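Complement C1r subcomponent (Homo sapiens, PDB 6F1D) cleaves and activates C1s as the serine protease C1r of the complement C1 complex, its CUB2 domain studied here probably taking part in binding C1s. Local coordinates at residues D51-P56 with F98-G103; R22-D27 with P61-Q66. All blocks are in the same frame, centred on the assembly; numbering follows the deposited sequence.

Interaction 1: D51-P56 with F98-G103. Unlike the reference sequence in segment 51-56: E53 (reference Asp), P56 (reference Gln). With CA (calcium ion), chain B.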
ATOM      1  N   ASP A  51      -1.668   4.827  -9.501  1.00 20.05           N
ATOM      2  CA  ASP A  51      -2.674   4.472 -10.507  1.00 18.73           C
ATOM      3  C   ASP A  51      -3.172   3.061 -10.192  1.00 24.87           C
ATOM      4  O   ASP A  51      -2.492   2.079 -10.505  1.00 17.30           O
ATOM      5  CB  ASP A  51      -2.089   4.593 -11.918  1.00 24.63           C
ATOM      6  CG  ASP A  51      -3.032   4.084 -12.992  1.00 36.88           C
ATOM      7  OD1 ASP A  51      -4.274   4.121 -12.752  1.00 42.46           O
ATOM      8  OD2 ASP A  51      -2.535   3.663 -14.075  1.00 40.55           O
ATOM      9  N   ILE A  52      -4.314   2.983  -9.520  1.00 16.92           N
ATOM     10  CA  ILE A  52      -4.979   1.710  -9.255  1.00 16.77           C
ATOM     11  C   ILE A  52      -6.316   1.790  -9.971  1.00 29.43           C
ATOM     12  O   ILE A  52      -7.024   2.798  -9.847  1.00 20.54           O
ATOM     13  CB  ILE A  52      -5.163   1.464  -7.750  1.00 14.95           C
ATOM     14  CG1 ILE A  52      -3.795   1.411  -7.042  1.00 16.53           C
ATOM     15  CG2 ILE A  52      -6.012   0.171  -7.469  1.00 15.68           C
ATOM     16  CD1 ILE A  52      -3.888   1.165  -5.555  1.00 21.78           C
ATOM     17  N   GLU A  53      -6.654   0.743 -10.716  1.00 17.54           N
ATOM     18  CA  GLU A  53      -7.832   0.790 -11.575  1.00 20.94           C
ATOM     19  C   GLU A  53      -9.077   1.112 -10.736  1.00 20.84           C
ATOM     20  O   GLU A  53      -9.234   0.586  -9.618  1.00 20.16           O
ATOM     21  CB  GLU A  53      -7.963  -0.567 -12.299  1.00 20.02           C
ATOM     22  CG  GLU A  53      -9.184  -0.698 -13.254  1.00 21.02           C
ATOM     23  CD  GLU A  53      -9.368  -2.124 -13.764  1.00 27.31           C
ATOM     24  OE1 GLU A  53     -10.029  -2.320 -14.807  1.00 25.21           O
ATOM     25  OE2 GLU A  53      -8.880  -3.065 -13.112  1.00 27.14           O
ATOM     26  N   ASP A  54      -9.930   2.010 -11.231  1.00 20.67           N
ATOM     27  CA  ASP A  54     -11.127   2.404 -10.474  1.00 22.44           C
ATOM     28  C   ASP A  54     -12.378   2.342 -11.348  1.00 23.23           C
ATOM     29  O   ASP A  54     -12.373   1.808 -12.460  1.00 26.25           O
ATOM     30  CB  ASP A  54     -10.991   3.807  -9.850  1.00 26.62           C
ATOM     31  CG  ASP A  54     -10.910   4.894 -10.891  1.00 33.75           C
ATOM     32  OD1 ASP A  54     -10.827   4.565 -12.104  1.00 37.00           O
ATOM     33  OD2 ASP A  54     -10.907   6.094 -10.507  1.00 45.62           O
ATOM     34  N   HIS A  55     -13.468   2.962 -10.865  1.00 24.50           N
ATOM     35  CA  HIS A  55     -14.800   2.892 -11.488  1.00 26.59           C
ATOM     36  C   HIS A  55     -15.502   4.218 -11.236  1.00 28.48           C
ATOM     37  O   HIS A  55     -15.350   4.785 -10.147  1.00 33.03           O
ATOM     38  CB  HIS A  55     -15.608   1.742 -10.865  1.00 26.41           C
ATOM     39  CG  HIS A  55     -16.930   1.495 -11.515  1.00 28.65           C
ATOM     40  ND1 HIS A  55     -18.016   2.310 -11.310  1.00 34.00           N
ATOM     41  CD2 HIS A  55     -17.340   0.525 -12.368  1.00 31.35           C
ATOM     42  CE1 HIS A  55     -19.039   1.864 -12.017  1.00 38.33           C
ATOM     43  NE2 HIS A  55     -18.656   0.782 -12.667  1.00 34.33           N
ATOM     44  N   PRO A  56     -16.273   4.728 -12.196  1.00 34.11           N
ATOM     45  CA  PRO A  56     -16.887   6.060 -12.023  1.00 36.67           C
ATOM     46  C   PRO A  56     -17.935   6.159 -10.917  1.00 45.23           C
ATOM     47  O   PRO A  56     -18.243   7.285 -10.504  1.00 44.10           O
ATOM     48  CB  PRO A  56     -17.535   6.332 -13.385  1.00 39.02           C
ATOM     49  CG  PRO A  56     -16.911   5.395 -14.338  1.00 41.11           C
ATOM     50  CD  PRO A  56     -16.491   4.179 -13.542  1.00 40.30           C
ATOM     51  N   PHE A  98      -5.223  -6.134  -3.498  1.00 14.47           N
ATOM     52  CA  PHE A  98      -5.996  -7.131  -4.230  1.00 19.84           C
ATOM     53  C   PHE A  98      -6.210  -6.641  -5.651  1.00 20.72           C
ATOM     54  O   PHE A  98      -6.585  -5.483  -5.847  1.00 15.47           O
ATOM     55  CB  PHE A  98      -7.378  -7.326  -3.617  1.00 20.48           C
ATOM     56  CG  PHE A  98      -7.370  -7.786  -2.180  1.00 27.68           C
ATOM     57  CD1 PHE A  98      -7.293  -9.135  -1.879  1.00 34.37           C
ATOM     58  CD2 PHE A  98      -7.503  -6.869  -1.137  1.00 30.41           C
ATOM     59  CE1 PHE A  98      -7.313  -9.580  -0.562  1.00 39.99           C
ATOM     60  CE2 PHE A  98      -7.531  -7.306   0.200  1.00 24.66           C
ATOM     61  CZ  PHE A  98      -7.435  -8.662   0.479  1.00 29.30           C
ATOM     62  N   THR A  99      -6.011  -7.503  -6.634  1.00 15.42           N
ATOM     63  CA  THR A  99      -6.267  -7.075  -8.000  1.00 23.85           C
ATOM     64  C   THR A  99      -7.090  -8.130  -8.698  1.00 18.63           C
ATOM     65  O   THR A  99      -7.000  -9.332  -8.394  1.00 22.73           O
ATOM     66  CB  THR A  99      -4.979  -6.820  -8.799  1.00 21.64           C
ATOM     67  OG1 THR A  99      -4.272  -8.061  -8.969  1.00 20.46           O
ATOM     68  CG2 THR A  99      -4.053  -5.877  -8.038  1.00 14.97           C
ATOM     69  N   ASP A 100      -7.883  -7.692  -9.653  1.00 19.69           N
ATOM     70  CA  ASP A 100      -8.787  -8.613 -10.320  1.00 20.17           C
ATOM     71  C   ASP A 100      -8.134  -9.137 -11.599  1.00 21.43           C
ATOM     72  O   ASP A 100      -6.924  -9.020 -11.771  1.00 23.40           O
ATOM     73  CB  ASP A 100     -10.124  -7.931 -10.608  1.00 22.08           C
ATOM     74  CG  ASP A 100     -10.018  -6.818 -11.682  1.00 27.47           C
ATOM     75  OD1 ASP A 100      -8.899  -6.500 -12.165  1.00 20.54           O
ATOM     76  OD2 ASP A 100     -11.087  -6.241 -12.029  1.00 29.42           O
ATOM     77  N   GLU A 101      -8.936  -9.641 -12.544  1.00 23.30           N
ATOM     78  CA  GLU A 101      -8.397 -10.428 -13.646  1.00 25.69           C
ATOM     79  C   GLU A 101      -7.840  -9.600 -14.810  1.00 34.95           C
ATOM     80  O   GLU A 101      -7.218 -10.196 -15.692  1.00 33.48           O
ATOM     81  CB  GLU A 101      -9.482 -11.385 -14.180  1.00 35.97           C
ATOM     82  CG  GLU A 101     -10.700 -10.677 -14.793  1.00 42.71           C
ATOM     83  CD  GLU A 101     -11.847 -11.638 -15.183  1.00 70.27           C
ATOM     84  OE1 GLU A 101     -12.273 -12.471 -14.338  1.00 79.12           O
ATOM     85  OE2 GLU A 101     -12.320 -11.559 -16.344  1.00 71.25           O
ATOM     86  N   SER A 102      -8.041  -8.271 -14.868  1.00 28.86           N
ATOM     87  CA  SER A 102      -7.645  -7.549 -16.082  1.00 34.84           C
ATOM     88  C   SER A 102      -7.309  -6.089 -15.785  1.00 34.23           C
ATOM     89  O   SER A 102      -7.586  -5.559 -14.698  1.00 26.41           O
ATOM     90  CB  SER A 102      -8.752  -7.589 -17.126  1.00 33.86           C
ATOM     91  OG  SER A 102      -9.845  -6.792 -16.640  1.00 29.39           O
ATOM     92  N   GLY A 103      -6.740  -5.439 -16.799  1.00 33.09           N
ATOM     93  CA  GLY A 103      -6.418  -4.028 -16.785  1.00 29.67           C
ATOM     94  C   GLY A 103      -4.910  -3.785 -16.731  1.00 37.16           C
ATOM     95  O   GLY A 103      -4.118  -4.643 -16.324  1.00 35.13           O
TER
HETATM   96 CA    CA B 300      -7.396  -4.708 -12.395  1.00 21.35          CA
HETATM   97  O   HOH W   1     -11.415  -4.835 -14.863  1.00 34.17           O
HETATM   98  O   HOH W   2      -5.785  -6.354 -12.088  1.00 19.31           O
HETATM   99  O   HOH W   3      -5.456  -3.465 -13.461  1.00 19.73           O
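E53 meets D100 and S102 through a shared calcium ion, with no direct hydrogen bond between the two segments. The glutamate lends only OE2, 2.3 Å from the metal; its CG stands anti to the backbone N (chi1 179°) and the chain runs on extended, carrying the carboxylate across to the other loop. D100 binds through OD1, at 2.4 Å from the ion, and S102 through its backbone O, at 2.5 Å. E53 OE2 and S102 O lie 3.2 Å apart, two acceptors that are not hydrogen-bonded, brought side by side because both bind the calcium. The second oxygens are tied by a water that donates to E53 OE1 (2.9 Å) and to D100 OD2 (3.2 Å) and also hydrogen-bonds S102 OG, so a second shell braces the first. D100 OD1 receives a weak bond from S102 N as well. G103 brings only its backbone close to the glutamate; a beta carbon there would come within 3.1 Å of E53 OE2. D63, through both carboxylate oxygens, and two waters complete a shell of seven oxygen atoms. This is the surface calcium site of a CUB domain, built from acidic loops at one end of the beta-sandwich.

Interaction 2: R22-D27 with P61-Q66; sequences RSYPPD and PYDQLQ. With CA (calcium ion), chain B.
The Y24 ring meets the D63 carboxylate at its edge: OD2 lies in the ring plane beside the hydroxyl, 3.3 Å from CE1, and the two flat groups are turned 75° apart. The ring also makes an edge-to-face (T-shaped) contact with F97, and the Y24 side chain touches T99 and S105. In the other segment, P61 CG lies over the centre of one face of the Y62 ring, 3.9 Å above it. The bond that makes the contact is very short, Y24 OH giving its proton to D63 OD2 at 2.5 Å. In turn the hydroxyl accepts from the backbone N of E53, so it is gripped from two partners. D63, with CG anti to its carbonyl carbon (chi1 -53°), grasps the calcium with both oxygens, OD1 at 2.6 Å and OD2 at 2.5 Å from the ion; OD2 thus serves metal and tyrosine together, and the nearby cation may polarise the carboxylate. A phenylalanine replacing Y24 would probably leave D63 OD2 and the E53 amide without their hydroxyl partner and the carboxylate less firmly fixed. The nearest side-chain atom of Y24 is about 3 Å from a sodium ion bound by S17 and L18. The contact is buried, Y24 coming from the loop between strands 13-16 and 29-35, and D63 standing just ahead of strand 64-69, which pairs with strands 92-98 and 72-77 on either side.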
ATOM      1  N   ARG A  22       5.341   0.018 -14.131  1.00 23.84           N
ATOM      2  CA  ARG A  22       4.657  -0.684 -15.201  1.00 25.30           C
ATOM      3  C   ARG A  22       3.492  -1.458 -14.572  1.00 34.53           C
ATOM      4  O   ARG A  22       3.324  -1.480 -13.348  1.00 37.39           O
ATOM      5  CB  ARG A  22       5.628  -1.585 -15.967  1.00 23.29           C
ATOM      6  CG  ARG A  22       6.959  -0.928 -16.277  1.00 24.53           C
ATOM      7  CD  ARG A  22       7.859  -1.801 -17.084  1.00 31.78           C
ATOM      8  NE  ARG A  22       8.243  -3.015 -16.363  1.00 34.50           N
ATOM      9  CZ  ARG A  22       9.096  -3.041 -15.345  1.00 44.67           C
ATOM     10  NH1 ARG A  22       9.654  -1.922 -14.899  1.00 44.89           N
ATOM     11  NH2 ARG A  22       9.373  -4.193 -14.754  1.00 37.72           N
ATOM     12  N   SER A  23       2.648  -2.053 -15.411  1.00 28.79           N
ATOM     13  CA  SER A  23       1.384  -2.630 -14.951  1.00 19.24           C
ATOM     14  C   SER A  23       1.587  -3.681 -13.867  1.00 20.17           C
ATOM     15  O   SER A  23       2.310  -4.666 -14.087  1.00 21.92           O
ATOM     16  CB  SER A  23       0.675  -3.328 -16.112  1.00 26.64           C
ATOM     17  OG  SER A  23       0.718  -2.565 -17.274  1.00 43.53           O
ATOM     18  N   TYR A  24       0.830  -3.582 -12.778  1.00 18.77           N
ATOM     19  CA  TYR A  24       0.847  -4.699 -11.830  1.00 15.00           C
ATOM     20  C   TYR A  24       0.067  -5.906 -12.373  1.00 16.27           C
ATOM     21  O   TYR A  24      -0.837  -5.769 -13.202  1.00 18.71           O
ATOM     22  CB  TYR A  24       0.335  -4.279 -10.464  1.00 20.45           C
ATOM     23  CG  TYR A  24      -0.985  -3.581 -10.476  1.00 16.94           C
ATOM     24  CD1 TYR A  24      -2.152  -4.307 -10.568  1.00 18.29           C
ATOM     25  CD2 TYR A  24      -1.046  -2.189 -10.388  1.00 13.11           C
ATOM     26  CE1 TYR A  24      -3.397  -3.691 -10.583  1.00 17.16           C
ATOM     27  CE2 TYR A  24      -2.292  -1.535 -10.392  1.00 17.00           C
ATOM     28  CZ  TYR A  24      -3.455  -2.309 -10.499  1.00 21.78           C
ATOM     29  OH  TYR A  24      -4.704  -1.720 -10.463  1.00 18.65           O
ATOM     30  N   PRO A  25       0.451  -7.114 -11.972  1.00 20.15           N
ATOM     31  CA  PRO A  25      -0.186  -8.343 -12.500  1.00 18.01           C
ATOM     32  C   PRO A  25      -1.612  -8.502 -11.988  1.00 20.26           C
ATOM     33  O   PRO A  25      -1.972  -7.934 -10.952  1.00 19.03           O
ATOM     34  CB  PRO A  25       0.717  -9.462 -11.947  1.00 22.46           C
ATOM     35  CG  PRO A  25       1.869  -8.786 -11.309  1.00 28.58           C
ATOM     36  CD  PRO A  25       1.468  -7.414 -10.965  1.00 21.15           C
ATOM     37  N   PRO A  26      -2.434  -9.325 -12.636  1.00 23.50           N
ATOM     38  CA  PRO A  26      -3.787  -9.563 -12.144  1.00 22.39           C
ATOM     39  C   PRO A  26      -3.836 -10.672 -11.099  1.00 20.70           C
ATOM     40  O   PRO A  26      -2.862 -11.380 -10.860  1.00 24.86           O
ATOM     41  CB  PRO A  26      -4.528  -9.989 -13.424  1.00 26.65           C
ATOM     42  CG  PRO A  26      -3.500 -10.745 -14.180  1.00 30.46           C
ATOM     43  CD  PRO A  26      -2.190 -10.052 -13.904  1.00 28.58           C
ATOM     44  N   ASP A  27      -5.008 -10.776 -10.448  1.00 19.96           N
ATOM     45  CA  ASP A  27      -5.367 -11.855  -9.537  1.00 23.06           C
ATOM     46  C   ASP A  27      -4.434 -11.943  -8.338  1.00 22.99           C
ATOM     47  O   ASP A  27      -4.220 -13.021  -7.784  1.00 32.89           O
ATOM     48  CB  ASP A  27      -5.455 -13.181 -10.290  1.00 28.56           C
ATOM     49  CG  ASP A  27      -6.546 -13.157 -11.344  1.00 46.57           C
ATOM     50  OD1 ASP A  27      -7.673 -12.704 -11.013  1.00 52.86           O
ATOM     51  OD2 ASP A  27      -6.280 -13.553 -12.502  1.00 62.38           O
ATOM     52  N   PRO A  61     -14.304  -1.160  -6.980  1.00 21.34           N
ATOM     53  CA  PRO A  61     -14.844  -2.505  -7.222  1.00 23.60           C
ATOM     54  C   PRO A  61     -13.847  -3.454  -7.843  1.00 27.11           C
ATOM     55  O   PRO A  61     -14.056  -4.670  -7.795  1.00 25.93           O
ATOM     56  CB  PRO A  61     -16.005  -2.240  -8.195  1.00 28.22           C
ATOM     57  CG  PRO A  61     -15.482  -1.096  -9.032  1.00 26.08           C
ATOM     58  CD  PRO A  61     -14.670  -0.224  -8.048  1.00 22.53           C
ATOM     59  N   TYR A  62     -12.752  -2.962  -8.397  1.00 19.88           N
ATOM     60  CA  TYR A  62     -11.909  -3.837  -9.213  1.00 19.55           C
ATOM     61  C   TYR A  62     -10.689  -4.267  -8.426  1.00 19.21           C
ATOM     62  O   TYR A  62     -10.528  -5.445  -8.093  1.00 18.01           O
ATOM     63  CB  TYR A  62     -11.487  -3.099 -10.482  1.00 25.99           C
ATOM     64  CG  TYR A  62     -12.636  -2.773 -11.426  1.00 24.60           C
ATOM     65  CD1 TYR A  62     -12.765  -1.502 -11.983  1.00 22.58           C
ATOM     66  CD2 TYR A  62     -13.597  -3.739 -11.767  1.00 32.36           C
ATOM     67  CE1 TYR A  62     -13.781  -1.202 -12.835  1.00 24.53           C
ATOM     68  CE2 TYR A  62     -14.622  -3.431 -12.626  1.00 29.37           C
ATOM     69  CZ  TYR A  62     -14.690  -2.158 -13.169  1.00 26.01           C
ATOM     70  OH  TYR A  62     -15.715  -1.849 -14.021  1.00 27.97           O
ATOM     71  N   ASP A  63      -9.817  -3.317  -8.143  1.00 16.94           N
ATOM     72  CA  ASP A  63      -8.563  -3.550  -7.444  1.00 19.75           C
ATOM     73  C   ASP A  63      -8.606  -2.671  -6.213  1.00 18.67           C
ATOM     74  O   ASP A  63      -9.246  -1.621  -6.252  1.00 16.15           O
ATOM     75  CB  ASP A  63      -7.313  -3.156  -8.293  1.00 15.34           C
ATOM     76  CG  ASP A  63      -7.295  -3.797  -9.663  1.00 18.13           C
ATOM     77  OD1 ASP A  63      -7.944  -4.843  -9.867  1.00 18.46           O
ATOM     78  OD2 ASP A  63      -6.635  -3.237 -10.569  1.00 16.80           O
ATOM     79  N   GLN A  64      -7.937  -3.086  -5.122  1.00 16.91           N
ATOM     80  CA  GLN A  64      -8.005  -2.296  -3.889  1.00 19.66           C
ATOM     81  C   GLN A  64      -6.664  -2.314  -3.202  1.00 13.35           C
ATOM     82  O   GLN A  64      -6.054  -3.383  -3.091  1.00 19.12           O
ATOM     83  CB  GLN A  64      -9.035  -2.846  -2.879  1.00 18.30           C
ATOM     84  CG  GLN A  64     -10.452  -2.984  -3.414  1.00 20.55           C
ATOM     85  CD  GLN A  64     -10.684  -4.271  -4.240  1.00 22.87           C
ATOM     86  OE1 GLN A  64     -10.077  -5.301  -3.986  1.00 23.29           O
ATOM     87  NE2 GLN A  64     -11.629  -4.207  -5.190  1.00 20.72           N
ATOM     88  N   LEU A  65      -6.257  -1.171  -2.647  1.00 16.95           N
ATOM     89  CA  LEU A  65      -5.153  -1.121  -1.679  1.00 15.61           C
ATOM     90  C   LEU A  65      -5.740  -0.783  -0.301  1.00 17.45           C
ATOM     91  O   LEU A  65      -6.350   0.273  -0.125  1.00 19.08           O
ATOM     92  CB  LEU A  65      -4.110  -0.077  -2.090  1.00 16.55           C
ATOM     93  CG  LEU A  65      -2.944   0.031  -1.087  1.00 18.15           C
ATOM     94  CD1 LEU A  65      -2.259  -1.354  -1.040  1.00 16.50           C
ATOM     95  CD2 LEU A  65      -1.936   1.100  -1.578  1.00 22.31           C
ATOM     96  N   GLN A  66      -5.609  -1.690   0.662  1.00 16.94           N
ATOM     97  CA  GLN A  66      -6.181  -1.498   1.988  1.00 15.81           C
ATOM     98  C   GLN A  66      -5.032  -1.357   2.972  1.00 17.97           C
ATOM     99  O   GLN A  66      -4.030  -2.063   2.850  1.00 19.07           O
ATOM    100  CB  GLN A  66      -7.053  -2.682   2.391  1.00 19.46           C
ATOM    101  CG  GLN A  66      -7.991  -3.133   1.333  1.00 30.39           C
ATOM    102  CD  GLN A  66      -8.900  -4.199   1.847  1.00 40.02           C
ATOM    103  OE1 GLN A  66      -8.559  -4.921   2.804  1.00 33.25           O
ATOM    104  NE2 GLN A  66     -10.062  -4.325   1.225  1.00 36.09           N
TER
HETATM  105 CA    CA B 300      -7.396  -4.708 -12.395  1.00 21.35          CA
HETATM  106  O   HOH W   2      -5.785  -6.354 -12.088  1.00 19.31           O
HETATM  107  O   HOH W   3      -5.456  -3.465 -13.461  1.00 19.73           O

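How the interactions relate
From the N terminus the chain passes 22-27, 51-56, 61-66 and 98-103 in turn, so the two contacts cross rather than nest. Interaction 2 closes a loop of 33 residues that includes strands 29-35 and 40-46; interaction 1 opens inside it and spans 41 residues, closing at the end of strand 92-98. Their centres lie about 5 Å apart, and both share the calcium and two of its waters. Direct links run between them as well: probable hydrogen bonds join F98 O to Q64 N (2.8 Å) and D100 N to D63 OD1 (2.9 Å). Together they tie three inter-strand connections at one end of the two sheets.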